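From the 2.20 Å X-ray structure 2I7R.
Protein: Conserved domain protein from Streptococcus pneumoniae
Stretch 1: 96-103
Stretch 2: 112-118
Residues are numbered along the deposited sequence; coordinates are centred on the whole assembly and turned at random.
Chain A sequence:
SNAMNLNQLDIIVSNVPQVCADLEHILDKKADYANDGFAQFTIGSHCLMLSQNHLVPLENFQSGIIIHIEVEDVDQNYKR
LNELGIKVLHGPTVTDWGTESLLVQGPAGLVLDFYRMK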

# COMPACT_ATOMS: atom_id res chain seq x y z
N ASP A 96 17.68 16.54 -6.94
CA ASP A 96 18.09 17.93 -6.80
C ASP A 96 17.30 18.69 -5.72
O ASP A 96 17.77 19.73 -5.25
N TRP A 97 16.15 18.16 -5.29
CA TRP A 97 15.37 18.82 -4.22
C TRP A 97 15.63 18.21 -2.86
O TRP A 97 14.93 18.50 -1.92
N GLY A 98 16.65 17.37 -2.75
CA GLY A 98 17.05 16.82 -1.45
C GLY A 98 16.31 15.57 -1.00
O GLY A 98 16.31 15.24 0.20
N THR A 99 15.66 14.88 -1.92
CA THR A 99 14.97 13.66 -1.54
C THR A 99 15.92 12.52 -1.69
O THR A 99 16.28 12.16 -2.79
N GLU A 100 16.38 12.00 -0.56
CA GLU A 100 17.32 10.89 -0.61
C GLU A 100 16.51 9.59 -0.46
O GLU A 100 15.61 9.51 0.38
N SER A 101 16.82 8.60 -1.28
CA SER A 101 16.12 7.32 -1.19
C SER A 101 17.02 6.11 -1.37
O SER A 101 18.13 6.21 -1.85
N LEU A 102 16.49 4.97 -0.97
CA LEU A 102 17.16 3.68 -0.96
C LEU A 102 16.05 2.68 -1.26
O LEU A 102 15.09 2.55 -0.49
N LEU A 103 16.19 1.98 -2.37
CA LEU A 103 15.23 0.99 -2.82
C LEU A 103 15.72 -0.42 -2.56
O LEU A 103 16.82 -0.77 -2.99
N LEU A 112 10.64 -1.93 -1.27
CA LEU A 112 10.52 -0.94 -0.21
C LEU A 112 11.45 0.21 -0.53
O LEU A 112 12.56 -0.01 -1.06
N ASP A 113 11.00 1.42 -0.22
CA ASP A 113 11.86 2.61 -0.31
C ASP A 113 11.97 3.23 1.07
O ASP A 113 10.97 3.58 1.68
N PHE A 114 13.20 3.29 1.59
CA PHE A 114 13.49 4.09 2.78
C PHE A 114 14.00 5.47 2.30
O PHE A 114 15.05 5.55 1.65
N TYR A 115 13.26 6.53 2.61
CA TYR A 115 13.55 7.84 2.05
C TYR A 115 13.44 8.98 3.09
O TYR A 115 12.85 8.81 4.13
N ARG A 116 14.05 10.12 2.76
CA ARG A 116 13.88 11.35 3.54
C ARG A 116 13.90 12.56 2.62
O ARG A 116 14.45 12.52 1.55
N MSE A 117 13.28 13.63 3.05
CA MSE A 117 13.16 14.83 2.21
C MSE A 117 13.87 16.08 2.80
O MSE A 117 14.12 16.10 3.99
N LYS A 118 14.19 17.07 1.95
CA LYS A 118 14.63 18.43 2.37
C LYS A 118 14.23 18.68 3.80
O LYS A 118 13.02 18.78 4.10
OXT LYS A 118 15.09 18.79 4.66

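What do the loop residues that lead into the first strand offer the chain terminus? Asp96 offers nothing, since its side chain lies out of reach. Trp97 has chi1 in m, and its CA-to-CB bond points sideways; the indole leads away from Lys118, so contact falls to the start of the side chain, with Trp97 CB 4.3 Å from Lys118 CE. The backbone comes nearer, Trp97 O lying 3.0 Å from Lys118 CG. Gly98 has no side chain, and its backbone angles of 86/18 call for glycine by themselves, because a CB would be jammed against the carbonyl oxygen of Trp97; an ideal CB would also sit only 3.3 Å from Lys118 CG.

What links Gly98 and Thr99 to the second stretch? Thr99, chi1 m, points sideways and touches both ends of a short run: Thr99 OG1 is 3.8 Å from Met117 CG, and Thr99 CG2 is 4.2 Å from Tyr115 CD1, meeting that ring obliquely. Met117 is selenomethionine, with chi1 m and chi2 t, and its end leads away. A water ties the hydroxyl into the contact: it lies 2.7 Å from Thr99 OG1, donates to Trp97 O at 2.6 Å and accepts from Lys118 N at 2.8 Å. A second water donates to Gly98 O at 2.8 Å and accepts from Arg116 NH2 at 2.7 Å, so the arginine reaches the loop through solvent.

What holds Glu100 to Arg116? They form an antiparallel hydrogen-bonded pair, with Glu100 N to Arg116 O and Arg116 N to Glu100 O both at 2.9 Å, so their side chains emerge on the same face of the sheet. Glu100 is extended, t at chi1 and chi2, whereas Arg116 starts in p, continues t and then turns to m at chi3. This brings opposite charges together in a salt bridge, with Arg116 NH1 donating to Glu100 OE1 at 3.0 Å; the carboxylate oxygen lies at the guanidinium edge, near its plane.

Why does Asp113 matter to Ser101 and Leu102? Ser101, chi1 p, shares its face with Tyr115 and Asp113, and its small side chain packs with Ser101 CB 3.1 Å from Asp113 OD1 and 3.9 Å from Tyr115 CB. Asp113, chi1 t, brings its end nearer to the first strand, where Asp113 OD1 accepts a bond from Leu102 N at 3.2 Å. That amide also makes a weak bond to Phe114 O at 3.0 Å, while Phe114 N donates to Leu102 O at 2.9 Å.

Where do the last leucines lie? Leu102, t then p, shares the other face with Phe114, whose chi1 is m; Leu102 O lies at the edge of the phenyl ring. Leu103 returns to the Asp113 face with both chi angles between wells, placing Leu103 CD1 4.1 Å from Asp113 OD1. Leu112 points away, but Leu112 O still receives a CA-H...O contact from Leu103 CA at 3.4 Å.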

# COMPACT_ATOMS: atom_id res chain seq x y z
CB ASP A 96 18.07 18.67 -8.15
CG ASP A 96 18.67 20.09 -8.02
OD1 ASP A 96 19.86 20.21 -7.61
OD2 ASP A 96 17.92 21.08 -8.28
CB TRP A 97 13.85 18.89 -4.55
CG TRP A 97 13.64 19.57 -5.84
CD1 TRP A 97 13.37 20.89 -6.04
CD2 TRP A 97 13.78 18.99 -7.14
NE1 TRP A 97 13.31 21.16 -7.37
CE2 TRP A 97 13.56 20.02 -8.08
CE3 TRP A 97 14.04 17.68 -7.60
CZ2 TRP A 97 13.61 19.80 -9.45
CZ3 TRP A 97 14.10 17.46 -8.96
CH2 TRP A 97 13.89 18.52 -9.88
CB THR A 99 13.70 13.43 -2.35
OG1 THR A 99 12.81 14.54 -2.12
CG2 THR A 99 13.01 12.05 -1.92
CB GLU A 100 18.35 11.01 0.51
CG GLU A 100 19.51 10.03 0.38
CD GLU A 100 20.29 9.87 1.68
OE1 GLU A 100 20.00 10.55 2.71
OE2 GLU A 100 21.21 9.04 1.66
CB SER A 101 14.95 7.26 -2.17
OG SER A 101 15.42 7.13 -3.48
CB LEU A 102 17.75 3.40 0.42
CG LEU A 102 18.25 1.99 0.75
CD1 LEU A 102 19.44 1.63 -0.17
CD2 LEU A 102 18.63 1.89 2.24
CB LEU A 103 14.96 1.18 -4.30
CG LEU A 103 13.77 2.13 -4.25
CD1 LEU A 103 14.08 3.45 -4.90
CD2 LEU A 103 12.47 1.45 -4.74
CB LEU A 112 10.81 -1.53 1.18
CG LEU A 112 9.69 -2.45 1.72
CD1 LEU A 112 9.78 -3.83 1.11
CD2 LEU A 112 9.72 -2.56 3.27
CB ASP A 113 11.27 3.61 -1.31
CG ASP A 113 12.04 4.93 -1.37
OD1 ASP A 113 13.26 4.92 -1.16
OD2 ASP A 113 11.41 5.96 -1.65
CB PHE A 114 14.52 3.37 3.65
CG PHE A 114 14.06 2.01 4.13
CD1 PHE A 114 13.39 1.88 5.34
CD2 PHE A 114 14.30 0.87 3.37
CE1 PHE A 114 12.97 0.61 5.80
CE2 PHE A 114 13.88 -0.41 3.82
CZ PHE A 114 13.22 -0.54 5.02
CB TYR A 115 12.65 8.14 0.81
CG TYR A 115 11.24 8.61 1.15
CD1 TYR A 115 10.87 9.95 1.00
CD2 TYR A 115 10.30 7.72 1.67
CE1 TYR A 115 9.58 10.37 1.34
CE2 TYR A 115 9.03 8.12 1.99
CZ TYR A 115 8.67 9.45 1.82
OH TYR A 115 7.40 9.81 2.19
CB ARG A 116 14.91 11.51 4.69
CG ARG A 116 16.33 11.20 4.34
CD ARG A 116 17.34 11.70 5.45
NE ARG A 116 17.39 13.13 5.37
CZ ARG A 116 18.06 13.82 4.45
NH1 ARG A 116 18.85 13.24 3.56
NH2 ARG A 116 17.94 15.15 4.43
CB MSE A 117 11.68 15.08 1.93
CG MSE A 117 11.03 13.91 1.18
SE MSE A 117 9.15 14.23 0.72
CE MSE A 117 8.34 13.87 2.47
CB LYS A 118 13.90 19.53 1.56
CG LYS A 118 14.64 20.23 0.47
CD LYS A 118 13.85 21.49 0.12
CE LYS A 118 13.86 21.79 -1.37
NZ LYS A 118 13.52 23.24 -1.73
O HOH W 1 13.29 16.80 -0.73
O HOH W 2 18.48 15.83 1.91